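Local coordinates for aminomethyltransferase (Bartonella henselae, PDB 3GIR), which belongs to the T-protein family of aminomethyltransferases, combining a folate-binding family domain with a C-terminal barrel domain, at residues W55-T60 / I81-L86; E96-A101 / C138-V143; E366-L371 / K375-V380. All coordinates share one frame; numbering follows the deposited sequence. Where two conformers were deposited one is given.

Contact 1: W55-T60 / I81-L86; sequences WRMPLT and ISHMKL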
loop_
_atom_site.group_PDB
_atom_site.type_symbol
_atom_site.label_atom_id
_atom_site.label_comp_id
_atom_site.label_asym_id
_atom_site.label_seq_id
_atom_site.Cartn_x
_atom_site.Cartn_y
_atom_site.Cartn_z
ATOM N N TRP A 55 -6.831 -10.156 10.899
ATOM C CA TRP A 55 -8.197 -9.775 10.773
ATOM C C TRP A 55 -9.004 -10.741 9.932
ATOM O O TRP A 55 -8.470 -11.340 9.037
ATOM C CB TRP A 55 -8.320 -8.412 10.038
ATOM C CG TRP A 55 -7.745 -7.252 10.870
ATOM C CD1 TRP A 55 -6.468 -6.975 11.052
ATOM C CD2 TRP A 55 -8.496 -6.248 11.560
ATOM N NE1 TRP A 55 -6.327 -5.827 11.842
ATOM C CE2 TRP A 55 -7.568 -5.382 12.176
ATOM C CE3 TRP A 55 -9.847 -5.996 11.709
ATOM C CZ2 TRP A 55 -7.969 -4.226 12.896
ATOM C CZ3 TRP A 55 -10.258 -4.870 12.433
ATOM C CH2 TRP A 55 -9.309 -4.018 13.023
ATOM N N ARG A 56 -10.282 -10.848 10.237
ATOM C CA ARG A 56 -11.249 -11.570 9.397
ATOM C C ARG A 56 -11.754 -10.561 8.313
ATOM O O ARG A 56 -12.540 -9.628 8.596
ATOM C CB ARG A 56 -12.398 -12.199 10.182
ATOM C CG ARG A 56 -13.465 -12.841 9.257
ATOM C CD ARG A 56 -14.517 -13.687 9.961
ATOM N NE ARG A 56 -13.916 -14.853 10.519
ATOM C CZ ARG A 56 -13.513 -15.018 11.773
ATOM N NH1 ARG A 56 -13.695 -14.062 12.689
ATOM N NH2 ARG A 56 -12.929 -16.165 12.125
ATOM N N MET A 57 -11.332 -10.790 7.095
ATOM C CA MET A 57 -11.581 -9.809 5.999
ATOM C C MET A 57 -12.441 -10.398 4.905
ATOM O O MET A 57 -12.327 -11.614 4.642
ATOM C CB MET A 57 -10.264 -9.325 5.396
ATOM C CG MET A 57 -9.337 -8.604 6.338
ATOM S SD MET A 57 -10.029 -7.067 6.955
ATOM C CE MET A 57 -9.835 -5.994 5.484
ATOM N N PRO A 58 -13.212 -9.581 4.213
ATOM C CA PRO A 58 -13.954 -10.088 3.069
ATOM C C PRO A 58 -12.990 -10.294 1.913
ATOM O O PRO A 58 -12.402 -9.334 1.376
ATOM C CB PRO A 58 -15.018 -8.975 2.832
ATOM C CG PRO A 58 -14.433 -7.727 3.477
ATOM C CD PRO A 58 -13.551 -8.179 4.532
ATOM N N LEU A 59 -12.784 -11.550 1.515
ATOM C CA LEU A 59 -11.892 -11.838 0.361
ATOM C C LEU A 59 -12.559 -11.607 -0.984
ATOM O O LEU A 59 -11.911 -11.183 -1.949
ATOM C CB LEU A 59 -11.407 -13.304 0.397
ATOM C CG LEU A 59 -10.707 -13.685 1.702
ATOM C CD1 LEU A 59 -10.154 -15.153 1.591
ATOM C CD2 LEU A 59 -9.583 -12.701 2.163
ATOM N N THR A 60 -13.857 -11.915 -1.053
ATOM C CA THR A 60 -14.629 -11.731 -2.261
ATOM C C THR A 60 -16.101 -11.664 -1.896
ATOM O O THR A 60 -16.455 -11.969 -0.750
ATOM C CB THR A 60 -14.311 -12.817 -3.292
ATOM O OG1 THR A 60 -14.983 -12.551 -4.537
ATOM C CG2 THR A 60 -14.675 -14.200 -2.791
ATOM N N ILE A 81 -11.109 -0.962 4.398
ATOM C CA ILE A 81 -9.725 -1.081 4.771
ATOM C C ILE A 81 -9.521 -0.616 6.228
ATOM O O ILE A 81 -8.480 -0.102 6.610
ATOM C CB ILE A 81 -8.764 -0.408 3.731
ATOM C CG1 ILE A 81 -9.126 1.023 3.533
ATOM C CG2 ILE A 81 -8.841 -1.202 2.397
ATOM C CD1 ILE A 81 -8.031 1.744 2.688
ATOM N N SER A 82 -10.512 -0.934 7.072
ATOM C CA SER A 82 -10.533 -0.534 8.466
ATOM C C SER A 82 -9.536 -1.310 9.299
ATOM O O SER A 82 -9.410 -1.042 10.488
ATOM C CB SER A 82 -11.935 -0.691 9.079
ATOM O OG SER A 82 -12.863 0.153 8.415
ATOM N N HIS A 83 -8.862 -2.302 8.711
ATOM C CA HIS A 83 -7.776 -3.040 9.325
ATOM C C HIS A 83 -6.497 -2.226 9.345
ATOM O O HIS A 83 -5.606 -2.481 10.169
ATOM C CB HIS A 83 -7.611 -4.411 8.639
ATOM C CG HIS A 83 -7.218 -4.345 7.211
ATOM N ND1 HIS A 83 -7.731 -3.410 6.337
ATOM C CD2 HIS A 83 -6.306 -5.051 6.483
ATOM C CE1 HIS A 83 -7.202 -3.570 5.134
ATOM N NE2 HIS A 83 -6.311 -4.553 5.195
ATOM N N MET A 84 -6.374 -1.251 8.461
ATOM C CA MET A 84 -5.271 -0.276 8.483
ATOM C C MET A 84 -5.445 0.627 9.694
ATOM O O MET A 84 -6.517 0.695 10.288
ATOM C CB MET A 84 -5.276 0.626 7.240
ATOM C CG MET A 84 -5.250 -0.080 5.872
ATOM S SD MET A 84 -3.787 -1.097 5.465
ATOM C CE MET A 84 -2.662 0.050 4.788
ATOM N N LYS A 85 -4.371 1.305 10.081
ATOM C CA LYS A 85 -4.331 2.098 11.308
ATOM C C LYS A 85 -3.850 3.497 11.051
ATOM O O LYS A 85 -2.804 3.687 10.442
ATOM C CB LYS A 85 -3.447 1.448 12.399
ATOM C CG LYS A 85 -3.680 1.961 13.780
ATOM C CD LYS A 85 -5.034 1.463 14.339
ATOM C CE LYS A 85 -5.299 1.926 15.728
ATOM N NZ LYS A 85 -6.590 1.312 16.199
ATOM N N LEU A 86 -4.632 4.452 11.533
ATOM C CA LEU A 86 -4.256 5.872 11.510
ATOM C C LEU A 86 -3.576 6.182 12.828
ATOM O O LEU A 86 -4.096 5.825 13.911
ATOM C CB LEU A 86 -5.501 6.736 11.396
ATOM C CG LEU A 86 -5.872 7.059 9.963
ATOM C CD1 LEU A 86 -6.331 5.820 9.273
ATOM C CD2 LEU A 86 -6.958 8.172 10.029
#

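Contact 2: E96-A101 / C138-V143; sequences EFLSYA and CRFMLV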
loop_
_atom_site.group_PDB
_atom_site.type_symbol
_atom_site.label_atom_id
_atom_site.label_comp_id
_atom_site.label_asym_id
_atom_site.label_seq_id
_atom_site.Cartn_x
_atom_site.Cartn_y
_atom_site.Cartn_z
ATOM N N GLU A 96 10.361 17.866 13.955
ATOM C CA GLU A 96 11.635 17.324 14.255
ATOM C C GLU A 96 11.571 15.805 14.581
ATOM O O GLU A 96 12.390 15.025 14.162
ATOM C CB GLU A 96 12.192 18.097 15.463
ATOM C CG GLU A 96 12.453 19.541 15.133
ATOM C CD GLU A 96 11.273 20.537 15.206
ATOM O OE1 GLU A 96 10.094 20.194 15.536
ATOM O OE2 GLU A 96 11.546 21.737 14.870
ATOM N N PHE A 97 10.540 15.395 15.287
ATOM C CA PHE A 97 10.366 14.002 15.562
ATOM C C PHE A 97 10.240 13.185 14.241
ATOM O O PHE A 97 10.903 12.135 14.048
ATOM C CB PHE A 97 9.164 13.788 16.430
ATOM C CG PHE A 97 8.686 12.360 16.412
ATOM C CD1 PHE A 97 9.520 11.287 16.752
ATOM C CD2 PHE A 97 7.381 12.094 16.007
ATOM C CE1 PHE A 97 9.051 10.010 16.680
ATOM C CE2 PHE A 97 6.958 10.786 15.862
ATOM C CZ PHE A 97 7.755 9.767 16.218
ATOM N N LEU A 98 9.393 13.673 13.339
ATOM C CA LEU A 98 9.125 12.962 12.079
ATOM C C LEU A 98 10.342 12.869 11.210
ATOM O O LEU A 98 10.576 11.837 10.586
ATOM C CB LEU A 98 7.878 13.517 11.349
ATOM C CG LEU A 98 6.587 13.120 12.072
ATOM C CD1 LEU A 98 5.485 14.045 11.504
ATOM C CD2 LEU A 98 6.241 11.619 11.871
ATOM N N SER A 99 11.153 13.927 11.206
ATOM C CA SER A 99 12.388 13.899 10.390
ATOM C C SER A 99 13.482 13.021 10.972
ATOM O O SER A 99 14.410 12.673 10.283
ATOM C CB SER A 99 12.891 15.337 10.197
ATOM O OG SER A 99 11.891 16.172 9.726
ATOM N N TYR A 100 13.358 12.638 12.224
ATOM C CA TYR A 100 14.207 11.608 12.818
ATOM C C TYR A 100 13.653 10.205 12.631
ATOM O O TYR A 100 14.352 9.259 12.246
ATOM C CB TYR A 100 14.377 11.915 14.281
ATOM C CG TYR A 100 15.048 10.812 15.050
ATOM C CD1 TYR A 100 16.379 10.486 14.815
ATOM C CD2 TYR A 100 14.378 10.090 16.002
ATOM C CE1 TYR A 100 16.990 9.469 15.496
ATOM C CE2 TYR A 100 14.996 9.084 16.722
ATOM C CZ TYR A 100 16.343 8.793 16.461
ATOM O OH TYR A 100 16.973 7.764 17.107
ATOM N N ALA A 101 12.342 10.064 12.861
ATOM C CA ALA A 101 11.741 8.736 12.803
ATOM C C ALA A 101 11.717 8.159 11.429
ATOM O O ALA A 101 11.852 6.942 11.252
ATOM C CB ALA A 101 10.278 8.708 13.425
ATOM N N CYS A 138 1.591 21.777 13.326
ATOM C CA CYS A 138 2.140 20.812 14.288
ATOM C C CYS A 138 1.339 19.566 14.349
ATOM O O CYS A 138 1.337 18.901 15.380
ATOM C CB CYS A 138 2.262 21.432 15.681
ATOM S SG CYS A 138 3.437 22.858 15.687
ATOM N N ARG A 139 0.684 19.207 13.235
ATOM C CA ARG A 139 -0.190 17.996 13.258
ATOM C C ARG A 139 -0.014 17.227 11.979
ATOM O O ARG A 139 -0.125 17.779 10.886
ATOM C CB ARG A 139 -1.690 18.273 13.441
ATOM C CG ARG A 139 -2.074 19.035 14.732
ATOM C CD ARG A 139 -3.562 19.421 14.746
ATOM N NE ARG A 139 -4.344 18.244 14.439
ATOM C CZ ARG A 139 -5.181 18.143 13.400
ATOM N NH1 ARG A 139 -5.483 19.179 12.630
ATOM N NH2 ARG A 139 -5.751 16.995 13.187
ATOM N N PHE A 140 0.207 15.926 12.135
ATOM C CA PHE A 140 0.402 15.028 10.972
ATOM C C PHE A 140 -0.369 13.738 11.187
ATOM O O PHE A 140 -0.746 13.413 12.293
ATOM C CB PHE A 140 1.893 14.640 10.831
ATOM C CG PHE A 140 2.832 15.790 10.491
ATOM C CD1 PHE A 140 3.394 15.891 9.254
ATOM C CD2 PHE A 140 3.204 16.697 11.507
ATOM C CE1 PHE A 140 4.277 16.893 8.977
ATOM C CE2 PHE A 140 4.063 17.729 11.237
ATOM C CZ PHE A 140 4.613 17.828 9.980
ATOM N N MET A 141 -0.592 13.007 10.118
ATOM C CA MET A 141 -1.279 11.713 10.177
ATOM C C MET A 141 -0.360 10.726 9.439
ATOM O O MET A 141 0.261 11.028 8.422
ATOM C CB MET A 141 -2.651 11.729 9.442
ATOM C CG MET A 141 -3.495 10.543 9.639
ATOM S SD MET A 141 -4.143 10.515 11.351
ATOM C CE MET A 141 -5.431 11.819 11.277
ATOM N N LEU A 142 -0.264 9.545 10.015
ATOM C CA LEU A 142 0.373 8.382 9.379
ATOM C C LEU A 142 -0.687 7.313 9.182
ATOM O O LEU A 142 -1.543 7.059 10.067
ATOM C CB LEU A 142 1.494 7.806 10.274
ATOM C CG LEU A 142 2.791 8.592 10.337
ATOM C CD1 LEU A 142 3.703 8.246 11.586
ATOM C CD2 LEU A 142 3.564 8.410 9.027
ATOM N N VAL A 143 -0.625 6.623 8.051
ATOM C CA VAL A 143 -1.429 5.396 7.879
ATOM C C VAL A 143 -0.502 4.202 7.777
ATOM O O VAL A 143 0.356 4.188 6.886
ATOM C CB VAL A 143 -2.320 5.541 6.611
ATOM C CG1 VAL A 143 -3.188 4.274 6.430
ATOM C CG2 VAL A 143 -3.306 6.747 6.704
#

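Contact 3: E366-L371 / K375-V380; sequences EVFTEL and KIALSV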
loop_
_atom_site.group_PDB
_atom_site.type_symbol
_atom_site.label_atom_id
_atom_site.label_comp_id
_atom_site.label_asym_id
_atom_site.label_seq_id
_atom_site.Cartn_x
_atom_site.Cartn_y
_atom_site.Cartn_z
ATOM N N GLU A 366 14.870 -14.035 -18.985
ATOM C CA GLU A 366 14.213 -15.320 -18.594
ATOM C C GLU A 366 14.733 -15.840 -17.251
ATOM O O GLU A 366 15.943 -16.039 -17.045
ATOM C CB GLU A 366 14.441 -16.398 -19.654
ATOM C CG GLU A 366 13.913 -16.090 -20.990
ATOM C CD GLU A 366 14.136 -17.218 -22.023
ATOM O OE1 GLU A 366 15.127 -18.006 -21.952
ATOM O OE2 GLU A 366 13.274 -17.302 -22.893
ATOM N N VAL A 367 13.747 -16.181 -16.389
ATOM C CA VAL A 367 13.975 -16.943 -15.162
ATOM C C VAL A 367 12.961 -18.049 -15.160
ATOM O O VAL A 367 12.045 -18.074 -15.959
ATOM C CB VAL A 367 13.928 -16.089 -13.881
ATOM C CG1 VAL A 367 15.014 -14.964 -13.901
ATOM C CG2 VAL A 367 12.569 -15.434 -13.656
ATOM N N PHE A 368 13.138 -18.987 -14.243
ATOM C CA PHE A 368 12.305 -20.191 -14.290
ATOM C C PHE A 368 11.824 -20.604 -12.908
ATOM O O PHE A 368 12.424 -20.321 -11.897
ATOM C CB PHE A 368 13.144 -21.363 -14.895
ATOM C CG PHE A 368 13.744 -21.037 -16.232
ATOM C CD1 PHE A 368 13.021 -21.270 -17.360
ATOM C CD2 PHE A 368 14.973 -20.370 -16.318
ATOM C CE1 PHE A 368 13.512 -20.888 -18.608
ATOM C CE2 PHE A 368 15.447 -19.928 -17.568
ATOM C CZ PHE A 368 14.728 -20.223 -18.676
ATOM N N THR A 369 10.692 -21.278 -12.945
ATOM C CA THR A 369 10.178 -22.001 -11.723
ATOM C C THR A 369 9.743 -23.402 -12.116
ATOM O O THR A 369 9.803 -23.796 -13.266
ATOM C CB THR A 369 9.048 -21.183 -11.069
ATOM O OG1 THR A 369 8.846 -21.647 -9.731
ATOM C CG2 THR A 369 7.796 -21.285 -11.810
ATOM N N GLU A 370 9.369 -24.210 -11.142
ATOM C CA GLU A 370 8.998 -25.562 -11.427
ATOM C C GLU A 370 7.511 -25.764 -11.122
ATOM O O GLU A 370 7.045 -25.374 -10.054
ATOM C CB GLU A 370 9.794 -26.477 -10.547
ATOM C CG GLU A 370 11.219 -26.668 -10.918
ATOM C CD GLU A 370 11.487 -27.479 -12.217
ATOM O OE1 GLU A 370 10.962 -28.646 -12.381
ATOM O OE2 GLU A 370 12.274 -26.933 -13.054
ATOM N N LEU A 371 6.811 -26.426 -12.020
ATOM C CA LEU A 371 5.398 -26.775 -11.783
ATOM C C LEU A 371 5.158 -28.194 -12.258
ATOM O O LEU A 371 5.469 -28.509 -13.390
ATOM C CB LEU A 371 4.500 -25.830 -12.542
ATOM C CG LEU A 371 3.000 -26.104 -12.548
ATOM C CD1 LEU A 371 2.403 -25.990 -11.137
ATOM C CD2 LEU A 371 2.227 -25.160 -13.540
ATOM N N LYS A 375 9.770 -27.336 -15.964
ATOM C CA LYS A 375 10.339 -26.020 -15.868
ATOM C C LYS A 375 9.444 -25.023 -16.636
ATOM O O LYS A 375 8.973 -25.305 -17.761
ATOM C CB LYS A 375 11.773 -26.132 -16.393
ATOM C CG LYS A 375 12.650 -24.986 -16.191
ATOM C CD LYS A 375 14.133 -25.330 -16.595
ATOM C CE LYS A 375 14.573 -24.728 -17.974
ATOM N NZ LYS A 375 16.014 -24.248 -18.133
ATOM N N ILE A 376 9.081 -23.915 -15.984
ATOM C CA ILE A 376 8.166 -22.914 -16.504
ATOM C C ILE A 376 8.919 -21.578 -16.587
ATOM O O ILE A 376 9.573 -21.189 -15.613
ATOM C CB ILE A 376 6.949 -22.617 -15.559
ATOM C CG1 ILE A 376 5.973 -23.779 -15.553
ATOM C CG2 ILE A 376 6.163 -21.319 -16.017
ATOM C CD1 ILE A 376 6.112 -24.616 -16.730
ATOM N N ALA A 377 8.804 -20.855 -17.696
ATOM C CA ALA A 377 9.573 -19.616 -17.860
ATOM C C ALA A 377 8.763 -18.405 -17.404
ATOM O O ALA A 377 7.531 -18.370 -17.545
ATOM C CB ALA A 377 10.006 -19.443 -19.355
ATOM N N LEU A 378 9.414 -17.440 -16.812
ATOM C CA LEU A 378 8.854 -16.090 -16.568
ATOM C C LEU A 378 9.845 -15.090 -17.209
ATOM O O LEU A 378 11.032 -15.389 -17.271
ATOM C CB LEU A 378 8.838 -15.720 -15.103
ATOM C CG LEU A 378 8.050 -16.683 -14.177
ATOM C CD1 LEU A 378 8.885 -17.935 -13.738
ATOM C CD2 LEU A 378 7.465 -15.932 -13.011
ATOM N N SER A 379 9.389 -13.914 -17.623
ATOM C CA SER A 379 10.348 -12.916 -18.032
ATOM C C SER A 379 10.244 -11.704 -17.112
ATOM O O SER A 379 9.140 -11.288 -16.663
ATOM C CB SER A 379 10.098 -12.537 -19.510
ATOM O OG SER A 379 8.775 -12.032 -19.690
ATOM N N VAL A 380 11.379 -11.110 -16.846
ATOM C CA VAL A 380 11.405 -9.906 -16.055
ATOM C C VAL A 380 10.696 -8.822 -16.870
ATOM O O VAL A 380 10.869 -8.713 -18.062
ATOM C CB VAL A 380 12.854 -9.470 -15.743
ATOM C CG1 VAL A 380 12.893 -8.022 -15.155
ATOM C CG2 VAL A 380 13.580 -10.531 -14.860
#

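Contact 1: W55-T60 / I81-L86
H83, the third residue of a type I beta turn running from I81 to M84, meets W55 and M57 of strand 55-60 within the folate-binding family domain. The turn, closed by M84 N to I81 O at 3.0 Å, links strands 76-80 and 85-90, which lie in different sheets. W55 and M57, two residues apart on their strand, both direct their side chains toward the turn. Against W55 the evidence is a CH-pi contact: H83 CB lies 3.5 Å from the centroid of the five-membered ring and only 5° off its normal. The imidazole extends from that carbon away from the indole, its edge toward the indole face, with centroids 5.8 Å apart and planes at 81°, an edge-to-face pair. The first torsion of H83 sets CG between the backbone N and the carbonyl carbon, turning the ring toward M57. S82 has its polar end held by D80 and by the backbone N of L174. Folded at both chi2 and chi3, M57 brings its terminal methyl over the imidazole, while SD lies 4.3 Å from the ring centroid. M57 CE is 3.5 Å from the H83 ring centroid, 11° off the normal.

Contact 2: E96-A101 / C138-V143
S99 OG, one residue beyond the L98 that carries this contact, is gripped twice: it bonds to the carbonyl O of V95 one turn back in helix 94-101, and the backbone N of A106 also bonds to it. Helical order here is confirmed by A101 N to F97 O at 2.8 Å. From this helix L98 points at strand 139-144, where F140 and L142 are directed toward the helix while R139 and M141 are directed away; the guanidinium of R139 forms a salt bridge with E203. Across the interface one methyl does most of the touching. L98 CD1 sits over a face of the F140 ring, 3.5 Å from its centroid and 19° off the normal, a CH-pi contact displaced toward the CG end, where L98 CD1 to F140 CG measures 3.3 Å. The same methyl reaches F140 CB at 3.7 Å. With CG anti to the carbonyl carbon (chi1 -72°), L98 extends its branches away from the helix, and its other methyl, CD2, meets L142 CD1 at 4.2 Å. L132 touches all three side chains, and V89 packs on L98 and L142. All three are buried, and what joins them is apolar contact alone; the helix is therefore held to the sheet here by close dispersion packing and a methyl-to-ring interaction.

Contact 3: E366-L371 / K375-V380
V367 and L378 are bound reciprocally through their backbones, as are T369 and I376, making an antiparallel beta hairpin of strands 366-371 and 374-381. The bonds run V367 N to L378 O, L378 N to V367 O, T369 N to I376 O and I376 N to T369 O, with N-to-O distances from 2.8 to 3.0 Å; all are nearly straight at hydrogen, none below 164°. E366 with S379, F368 with A377 and E370 with K375 form the alternating non-hydrogen-bonded pairs. The short strand axes make 143° between their N-to-C directions, so the ribbon departs clearly from strict antiparallel alignment.

A cation-pi interaction marks the face carrying F368 and K375. K375 NZ stands over the centre of the F368 ring, 4.1 Å from its centroid and 4° off the normal. The lysine starts with CG anti to its N and then bends at chi3 and chi4, which carries the ammonium over the phenyl. A377 CB meets F368 CE1 on the same side of the sheet. The carboxylate of E370 rests against the aliphatic base of K375, OE2 to CB. The charged atoms E370 OE2 and K375 NZ stay 6.9 Å apart and make no salt bridge.

Apolar packing dominates the other face. V367 CG2 approaches L378 CB at 4.0 Å; T369 CG2 touches L378 CD1, and T369 OG1 bonds to V326 O.

V367 and L378 also pack on L313 of strand 309-315 and L327 of strand 326-328. Strand 374-381 lies between 309-315 and 366-371, and a backbone hydrogen bond between F368 and F328 brings strand 366-371 against 326-328, consistent with closure of the C-terminal barrel.

Overall arrangement
From the N terminus, contact 1 comes first: across 20 residues, mostly helix and strand, it joins strand 55-60 of a three-stranded sheet to the turn leading into strand 85-90. Contact 2 follows, with 36 residues between segments 96-101 and 138-143, and ties helix 94-101 to the sheet holding strand 85-90. Contact 3 closes a tight hairpin in the C-terminal barrel domain. The three loops run in series; none nests or crosses. Contacts 1 and 2 each reach the same sheet through one segment, strands 85-90 and 139-144 being neighbours in it, and L86 CD2 touches M141 SD at 3.9 Å. Contact 3 stands apart, its nearest atoms about 21 Å from contact 1 and about 28 Å from contact 2.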